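Local coordinates for borrelidin polyketide synthase, type I (PDB 6OBT), which probably catalyses, as a dehydratase domain of a modular synthase, the loss of water from a beta-hydroxyacyl intermediate during assembly of the polyketide borrelidin, at residues A[42-47]-A[67-72]; A[160-165]-A[289-294]; A[193-198]-A[214-219]. All blocks are in the same frame, centred on the assembly; numbering follows the deposited sequence.

Contact 1 of 3, residues A[42-47]-A[67-72]; sequences HAFVPA and YPWLAD
The ring of F44 drives its edge into one face of the Y67 ring, a T-shaped pair with planes at 84° and centroids 5.0 Å apart. F44 CE1 stands almost over the centre of the Y67 ring, 3.8 Å from Y67 CD2. The next atom of the F44 rim, CZ, reaches the six-membered end of the indole at 3.8 Å from W69 CH2. With its CG between the backbone N and the carbonyl carbon (chi1 59°), W69 swings this end back toward F44, and L70 CD2 adds a looser contact to F44 CZ; both residues sit on the 3-10 segment 68-72.

Farther out, the phenol ends at the backbone of 42-47: Y67 OH donates to A43 O at 2.9 Å, approaching from above the carbonyl plane. A water donates to both F44 O and Y67 OH. Within 42-47, H42 ND1 accepts the amide of F44 at 3.0 Å.

This aromatic cluster in the first half of the dehydratase fold packs the loop before strand 47-50 against the loop between strands 55-62 and 73-75. Helix 83-97 packs on F44 through V85 and L89, L62 of strand 55-62 touches both F44 and Y67, and P228 of helix 228-236 meets F44 and W69.

Contact 2 of 3, residues A[160-165]-A[289-294]; sequences PPPEPL and GLPVLT
The side chains of P162 and P291 cross at about a right angle, with P162 CG 3.6 Å from P291 CB and P162 CB equally near it. The contact joins an extended, proline-rich linker to the start of strand 291-301, just where that strand carries a classic beta bulge: V292 and L293 both face A284 of strand 281-286. The touching parts run 146° apart, roughly antiparallel, yet no backbone pairing forms between them and the contact is wholly one of packing.

At one end T294 offers its methyl, CG2, to P162 CB at 4.5 Å. At the other, L165 lays CB against G289 CA at 4.0 Å. The leucine's CG lies anti to its amide nitrogen (chi1 -159°), which lets CD2 also come over the glycine, 4.1 Å from G289 CA. G289 has positive phi (83°), and its bare CA leaves L165 a close approach.

The second shell anchors both sides. F264 touches P162, P291 and T294, and W285 packs on L165. R262 NH2 bonds to P160 O, and D286 OD1 accepts the amide of L290. Between the two apolar ends, E163 O faces P291 CG at 4.3 Å and takes a hydrogen bond from W285 NE1.

Contact 3 of 3, residues A[193-198]-A[214-219]; sequences GPQFRC and SLPEGT
Q195 sends its CG off beside the backbone N (chi1 -80°) and then bends at chi2 (-88°), a folded course that carries its amide across to T219, which comes from the opposite direction. T219 in turn has OG1 beside its own amide nitrogen and CG2 anti to it, and both branches meet the amide: Q195 OE1 lies 3.2 Å from T219 OG1 and 3.5 Å from T219 CG2. The same hydroxyl sits 2.8 Å from P216 O, so two oxygens lie close to it.

That second oxygen belongs to a type II beta turn, P216 to T219, with G218 at its positive-phi position. The turn follows closely on strand 208-214, which pairs with 199-205 in a hairpin, part of the double hot dog fold known for polyketide synthase dehydratases. At the open end of the hairpin, where strand 208-214 finishes and 199-205 is about to begin, S214 N donates to C198 O at 2.9 Å with an N-H...O angle of 163°.

Next to this bond C198 SG packs on L215 CA at 3.8 Å and, more loosely, on L215 CD2. P216 turns its ring toward 193-198, its CG meeting P194 O at 3.5 Å. Q195 O, facing L215 CD2, is buried here with no polar partner in the model. An inverse gamma turn centred on R197 leads into C198, and the guanidinium lies over the G193-P194 peptide while its NH1 bonds to Y192 O. A233 of helix 228-236 covers C198, and L230 of that helix touches L215.

From the N terminus, contact 1 is complete first, drawing the ends of a loop together round strands 47-50 and 55-62. Contact 2 then opens at 160-165 and stays open until 289-294. Within that long span contact 3 opens and closes, spanning the hairpin of strands 199-205 and 208-214, so contacts 2 and 3 nest while contact 1 precedes both in series. Contacts 1 and 3 touch, D72 OD1 lying 2.9 Å from Q195 N in a probable hydrogen bond, next to the pairing of strands 73-75 and 190-192. Contact 2 stands apart at the surface, its centre about 27 Å from that of contact 1, tying the 160-165 linker to strand 291-301.

Contact 1 of 3, residues A[42-47]-A[67-72]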
loop_
_atom_site.group_PDB
_atom_site.type_symbol
_atom_site.label_atom_id
_atom_site.label_comp_id
_atom_site.label_asym_id
_atom_site.label_seq_id
_atom_site.Cartn_x
_atom_site.Cartn_y
_atom_site.Cartn_z
ATOM N N HIS A 42 12.925 5.921 4.556
ATOM C CA HIS A 42 12.761 6.295 5.954
ATOM C C HIS A 42 12.752 5.045 6.816
ATOM O O HIS A 42 12.192 4.017 6.423
ATOM C CB HIS A 42 11.470 7.070 6.198
ATOM C CG HIS A 42 11.466 7.820 7.496
ATOM N ND1 HIS A 42 11.121 7.235 8.698
ATOM C CD2 HIS A 42 11.809 9.099 7.784
ATOM C CE1 HIS A 42 11.223 8.129 9.665
ATOM N NE2 HIS A 42 11.644 9.269 9.138
ATOM N N ALA A 43 13.354 5.151 8.002
ATOM C CA ALA A 43 13.453 4.002 8.899
ATOM C C ALA A 43 12.078 3.514 9.352
ATOM O O ALA A 43 11.829 2.302 9.397
ATOM C CB ALA A 43 14.319 4.355 10.112
ATOM N N PHE A 44 11.166 4.438 9.671
ATOM C CA PHE A 44 9.849 4.048 10.169
ATOM C C PHE A 44 8.877 3.683 9.054
ATOM O O PHE A 44 7.971 2.877 9.284
ATOM C CB PHE A 44 9.220 5.162 10.993
ATOM C CG PHE A 44 9.877 5.386 12.328
ATOM C CD1 PHE A 44 10.735 4.445 12.867
ATOM C CD2 PHE A 44 9.631 6.545 13.035
ATOM C CE1 PHE A 44 11.345 4.666 14.101
ATOM C CE2 PHE A 44 10.232 6.773 14.261
ATOM C CZ PHE A 44 11.086 5.829 14.796
ATOM N N VAL A 45 8.994 4.292 7.877
ATOM C CA VAL A 45 8.094 3.938 6.776
ATOM C C VAL A 45 8.939 3.587 5.559
ATOM O O VAL A 45 9.165 4.433 4.683
ATOM C CB VAL A 45 7.075 5.053 6.490
ATOM C CG1 VAL A 45 5.988 5.021 7.546
ATOM C CG2 VAL A 45 7.727 6.427 6.453
ATOM N N PRO A 46 9.439 2.353 5.478
ATOM C CA PRO A 46 10.383 1.997 4.405
ATOM C C PRO A 46 9.756 1.872 3.024
ATOM O O PRO A 46 10.506 1.783 2.041
ATOM C CB PRO A 46 10.940 0.641 4.862
ATOM C CG PRO A 46 10.577 0.530 6.315
ATOM C CD PRO A 46 9.307 1.286 6.483
ATOM N N ALA A 47 8.430 1.853 2.907
ATOM C CA ALA A 47 7.779 1.618 1.623
ATOM C C ALA A 47 6.691 2.653 1.409
ATOM O O ALA A 47 6.046 3.097 2.363
ATOM C CB ALA A 47 7.172 0.201 1.560
ATOM N N TYR A 67 13.196 -1.168 17.044
ATOM C CA TYR A 67 13.796 0.113 17.415
ATOM C C TYR A 67 13.841 0.183 18.933
ATOM O O TYR A 67 13.027 0.870 19.561
ATOM C CB TYR A 67 13.004 1.287 16.839
ATOM C CG TYR A 67 12.506 1.082 15.422
ATOM C CD1 TYR A 67 11.247 0.549 15.179
ATOM C CD2 TYR A 67 13.296 1.426 14.331
ATOM C CE1 TYR A 67 10.785 0.363 13.896
ATOM C CE2 TYR A 67 12.848 1.242 13.037
ATOM C CZ TYR A 67 11.588 0.709 12.826
ATOM O OH TYR A 67 11.120 0.522 11.542
ATOM N N PRO A 68 14.769 -0.543 19.562
ATOM C CA PRO A 68 14.764 -0.605 21.034
ATOM C C PRO A 68 14.927 0.744 21.703
ATOM O O PRO A 68 14.462 0.902 22.838
ATOM C CB PRO A 68 15.933 -1.549 21.362
ATOM C CG PRO A 68 16.720 -1.680 20.107
ATOM C CD PRO A 68 15.781 -1.432 18.968
ATOM N N TRP A 69 15.541 1.725 21.036
ATOM C CA TRP A 69 15.693 3.042 21.644
ATOM C C TRP A 69 14.355 3.746 21.847
ATOM O O TRP A 69 14.300 4.726 22.590
ATOM C CB TRP A 69 16.642 3.914 20.804
ATOM C CG TRP A 69 16.197 4.112 19.397
ATOM C CD1 TRP A 69 16.538 3.352 18.313
ATOM C CD2 TRP A 69 15.312 5.126 18.916
ATOM N NE1 TRP A 69 15.913 3.831 17.185
ATOM C CE2 TRP A 69 15.154 4.919 17.527
ATOM C CE3 TRP A 69 14.633 6.187 19.523
ATOM C CZ2 TRP A 69 14.346 5.733 16.736
ATOM C CZ3 TRP A 69 13.826 6.994 18.736
ATOM C CH2 TRP A 69 13.692 6.763 17.356
ATOM N N LEU A 70 13.274 3.259 21.233
ATOM C CA LEU A 70 11.956 3.818 21.517
ATOM C C LEU A 70 11.542 3.613 22.977
ATOM O O LEU A 70 10.680 4.345 23.479
ATOM C CB LEU A 70 10.917 3.206 20.565
ATOM C CG LEU A 70 10.933 3.715 19.116
ATOM C CD1 LEU A 70 9.974 2.915 18.222
ATOM C CD2 LEU A 70 10.610 5.199 19.047
ATOM N N ALA A 71 12.146 2.656 23.683
ATOM C CA ALA A 71 11.849 2.505 25.102
ATOM C C ALA A 71 12.433 3.638 25.935
ATOM O O ALA A 71 12.129 3.734 27.131
ATOM C CB ALA A 71 12.367 1.161 25.618
ATOM N N ASP A 72 13.264 4.484 25.338
ATOM C CA ASP A 72 13.854 5.629 26.022
ATOM C C ASP A 72 12.901 6.817 26.135
ATOM O O ASP A 72 13.303 7.864 26.657
ATOM C CB ASP A 72 15.131 6.060 25.289
ATOM C CG ASP A 72 16.282 5.092 25.492
ATOM O OD1 ASP A 72 17.335 5.270 24.850
ATOM O OD2 ASP A 72 16.150 4.156 26.306
HETATM O O HOH W 1 9.000 0.047 9.542
#

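Contact 2 of 3, residues A[160-165]-A[289-294]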
loop_
_atom_site.group_PDB
_atom_site.type_symbol
_atom_site.label_atom_id
_atom_site.label_comp_id
_atom_site.label_asym_id
_atom_site.label_seq_id
_atom_site.Cartn_x
_atom_site.Cartn_y
_atom_site.Cartn_z
ATOM N N PRO A 160 8.470 30.997 5.253
ATOM C CA PRO A 160 9.438 32.061 5.517
ATOM C C PRO A 160 10.849 31.502 5.531
ATOM O O PRO A 160 11.090 30.420 6.089
ATOM C CB PRO A 160 9.029 32.583 6.903
ATOM C CG PRO A 160 8.335 31.426 7.550
ATOM C CD PRO A 160 7.682 30.640 6.447
ATOM N N PRO A 161 11.807 32.195 4.911
ATOM C CA PRO A 161 13.183 31.711 4.943
ATOM C C PRO A 161 13.727 31.745 6.352
ATOM O O PRO A 161 13.303 32.572 7.182
ATOM C CB PRO A 161 13.926 32.702 4.026
ATOM C CG PRO A 161 13.117 33.949 4.106
ATOM C CD PRO A 161 11.689 33.494 4.230
ATOM N N PRO A 162 14.658 30.863 6.691
ATOM C CA PRO A 162 15.231 30.885 8.034
ATOM C C PRO A 162 16.172 32.067 8.190
ATOM O O PRO A 162 16.655 32.647 7.219
ATOM C CB PRO A 162 15.985 29.558 8.118
ATOM C CG PRO A 162 16.385 29.289 6.693
ATOM C CD PRO A 162 15.293 29.851 5.824
ATOM N N GLU A 163 16.422 32.421 9.421
ATOM C CA GLU A 163 17.382 33.487 9.630
ATOM C C GLU A 163 18.730 32.903 10.018
ATOM O O GLU A 163 18.816 31.750 10.455
ATOM C CB GLU A 163 16.874 34.460 10.701
ATOM C CG GLU A 163 16.993 33.984 12.125
ATOM C CD GLU A 163 16.214 34.872 13.080
ATOM O OE1 GLU A 163 15.414 35.696 12.585
ATOM O OE2 GLU A 163 16.388 34.742 14.317
ATOM N N PRO A 164 19.813 33.648 9.825
ATOM C CA PRO A 164 21.139 33.134 10.173
ATOM C C PRO A 164 21.389 33.215 11.674
ATOM O O PRO A 164 20.631 33.813 12.436
ATOM C CB PRO A 164 22.086 34.064 9.408
ATOM C CG PRO A 164 21.342 35.357 9.317
ATOM C CD PRO A 164 19.874 35.010 9.264
ATOM N N LEU A 165 22.495 32.599 12.082
ATOM C CA LEU A 165 22.956 32.585 13.467
ATOM C C LEU A 165 24.209 33.448 13.557
ATOM O O LEU A 165 25.308 32.977 13.226
ATOM C CB LEU A 165 23.251 31.151 13.918
ATOM C CG LEU A 165 23.274 30.871 15.420
ATOM C CD1 LEU A 165 22.052 31.460 16.104
ATOM C CD2 LEU A 165 23.377 29.383 15.674
ATOM N N GLY A 289 25.995 26.993 12.432
ATOM C CA GLY A 289 25.043 28.059 12.215
ATOM C C GLY A 289 24.183 27.898 10.987
ATOM O O GLY A 289 23.445 28.826 10.638
ATOM N N LEU A 290 24.263 26.778 10.312
ATOM C CA LEU A 290 23.404 26.643 9.146
ATOM C C LEU A 290 22.012 26.204 9.585
ATOM O O LEU A 290 21.883 25.428 10.531
ATOM C CB LEU A 290 23.983 25.631 8.179
ATOM C CG LEU A 290 25.299 26.050 7.534
ATOM C CD1 LEU A 290 25.644 25.057 6.442
ATOM C CD2 LEU A 290 25.238 27.493 6.993
ATOM N N PRO A 291 20.956 26.700 8.939
ATOM C CA PRO A 291 19.604 26.396 9.418
ATOM C C PRO A 291 19.311 24.903 9.309
ATOM O O PRO A 291 19.820 24.214 8.418
ATOM C CB PRO A 291 18.712 27.225 8.481
ATOM C CG PRO A 291 19.588 28.313 8.004
ATOM C CD PRO A 291 20.945 27.699 7.859
ATOM N N VAL A 292 18.530 24.395 10.269
ATOM C CA VAL A 292 18.127 22.987 10.295
ATOM C C VAL A 292 16.610 22.887 10.423
ATOM O O VAL A 292 15.959 22.156 9.669
ATOM C CB VAL A 292 18.806 22.206 11.444
ATOM C CG1 VAL A 292 18.298 20.727 11.482
ATOM C CG2 VAL A 292 20.327 22.252 11.342
ATOM N N LEU A 293 16.022 23.611 11.377
ATOM C CA LEU A 293 14.607 23.407 11.655
ATOM C C LEU A 293 13.949 24.699 12.106
ATOM O O LEU A 293 14.534 25.468 12.884
ATOM C CB LEU A 293 14.417 22.308 12.716
ATOM C CG LEU A 293 13.040 22.047 13.336
ATOM C CD1 LEU A 293 12.168 21.201 12.401
ATOM C CD2 LEU A 293 13.189 21.373 14.703
ATOM N N THR A 294 12.728 24.930 11.611
ATOM C CA THR A 294 11.857 25.985 12.126
ATOM C C THR A 294 10.478 25.417 12.437
ATOM O O THR A 294 9.929 24.635 11.651
ATOM C CB THR A 294 11.737 27.157 11.129
ATOM O OG1 THR A 294 11.446 26.658 9.818
ATOM C CG2 THR A 294 13.036 27.932 11.068
#

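Contact 3 of 3, residues A[193-198]-A[214-219]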
loop_
_atom_site.group_PDB
_atom_site.type_symbol
_atom_site.label_atom_id
_atom_site.label_comp_id
_atom_site.label_asym_id
_atom_site.label_seq_id
_atom_site.Cartn_x
_atom_site.Cartn_y
_atom_site.Cartn_z
ATOM N N GLY A 193 15.276 8.251 28.361
ATOM C CA GLY A 193 16.374 7.317 28.349
ATOM C C GLY A 193 17.565 7.842 27.568
ATOM O O GLY A 193 17.562 8.970 27.069
ATOM N N PRO A 194 18.611 7.016 27.455
ATOM C CA PRO A 194 19.864 7.482 26.826
ATOM C C PRO A 194 19.698 8.199 25.499
ATOM O O PRO A 194 20.298 9.258 25.290
ATOM C CB PRO A 194 20.656 6.176 26.670
ATOM C CG PRO A 194 20.181 5.319 27.789
ATOM C CD PRO A 194 18.723 5.641 27.974
ATOM N N GLN A 195 18.901 7.653 24.581
ATOM C CA GLN A 195 18.819 8.256 23.256
ATOM C C GLN A 195 18.092 9.593 23.249
ATOM O O GLN A 195 18.179 10.318 22.250
ATOM C CB GLN A 195 18.135 7.290 22.289
ATOM C CG GLN A 195 19.058 6.215 21.769
ATOM C CD GLN A 195 19.807 6.633 20.523
ATOM O OE1 GLN A 195 20.033 7.823 20.276
ATOM N NE2 GLN A 195 20.208 5.654 19.731
ATOM N N PHE A 196 17.371 9.933 24.324
ATOM C CA PHE A 196 16.637 11.189 24.383
ATOM C C PHE A 196 17.287 12.226 25.293
ATOM O O PHE A 196 16.877 13.390 25.261
ATOM C CB PHE A 196 15.186 10.948 24.843
ATOM C CG PHE A 196 14.292 10.348 23.760
ATOM C CD1 PHE A 196 13.371 11.132 23.088
ATOM C CD2 PHE A 196 14.373 9.001 23.445
ATOM C CE1 PHE A 196 12.553 10.593 22.091
ATOM C CE2 PHE A 196 13.544 8.437 22.446
ATOM C CZ PHE A 196 12.646 9.254 21.764
ATOM N N ARG A 197 18.297 11.850 26.084
ATOM C CA ARG A 197 18.936 12.790 27.016
ATOM C C ARG A 197 20.001 13.586 26.263
ATOM O O ARG A 197 21.214 13.408 26.425
ATOM C CB ARG A 197 19.535 12.073 28.217
ATOM C CG ARG A 197 18.499 11.333 29.072
ATOM C CD ARG A 197 19.036 10.922 30.434
ATOM N NE ARG A 197 20.096 9.915 30.383
ATOM C CZ ARG A 197 19.931 8.624 30.662
ATOM N NH1 ARG A 197 18.734 8.156 31.000
ATOM N NH2 ARG A 197 20.965 7.791 30.601
ATOM N N CYS A 198 19.509 14.516 25.458
ATOM C CA CYS A 198 20.331 15.229 24.500
ATOM C C CYS A 198 20.672 16.636 24.938
ATOM O O CYS A 198 21.580 17.239 24.359
ATOM C CB CYS A 198 19.619 15.300 23.158
ATOM S SG CYS A 198 19.557 13.687 22.357
ATOM N N SER A 214 22.390 17.604 21.639
ATOM C CA SER A 214 23.062 16.700 20.706
ATOM C C SER A 214 22.827 15.232 21.061
ATOM O O SER A 214 22.624 14.880 22.223
ATOM C CB SER A 214 24.563 16.996 20.633
ATOM O OG SER A 214 25.188 16.898 21.891
ATOM N N LEU A 215 22.870 14.379 20.033
ATOM C CA LEU A 215 22.639 12.949 20.206
ATOM C C LEU A 215 23.853 12.289 20.865
ATOM O O LEU A 215 24.976 12.806 20.784
ATOM C CB LEU A 215 22.350 12.296 18.848
ATOM C CG LEU A 215 20.965 12.572 18.264
ATOM C CD1 LEU A 215 20.931 12.367 16.745
ATOM C CD2 LEU A 215 19.947 11.683 18.964
ATOM N N PRO A 216 23.646 11.160 21.552
ATOM C CA PRO A 216 24.786 10.358 22.015
ATOM C C PRO A 216 25.662 9.947 20.842
ATOM O O PRO A 216 25.184 9.752 19.722
ATOM C CB PRO A 216 24.127 9.131 22.663
ATOM C CG PRO A 216 22.684 9.460 22.794
ATOM C CD PRO A 216 22.356 10.482 21.774
ATOM N N GLU A 217 26.955 9.797 21.114
ATOM C CA GLU A 217 27.896 9.456 20.058
ATOM C C GLU A 217 27.541 8.108 19.436
ATOM O O GLU A 217 27.145 7.165 20.128
ATOM C CB GLU A 217 29.321 9.436 20.611
ATOM C CG GLU A 217 29.611 10.547 21.616
ATOM C CD GLU A 217 31.094 10.761 21.833
ATOM O OE1 GLU A 217 31.896 10.050 21.190
ATOM O OE2 GLU A 217 31.459 11.637 22.647
ATOM N N GLY A 218 27.658 8.030 18.111
ATOM C CA GLY A 218 27.377 6.794 17.408
ATOM C C GLY A 218 25.915 6.517 17.150
ATOM O O GLY A 218 25.556 5.371 16.864
ATOM N N THR A 219 25.056 7.528 17.242
ATOM C CA THR A 219 23.644 7.362 16.925
ATOM C C THR A 219 23.457 7.352 15.413
ATOM O O THR A 219 23.789 8.328 14.736
ATOM C CB THR A 219 22.818 8.478 17.557
ATOM O OG1 THR A 219 22.869 8.363 18.981
ATOM C CG2 THR A 219 21.363 8.392 17.097
#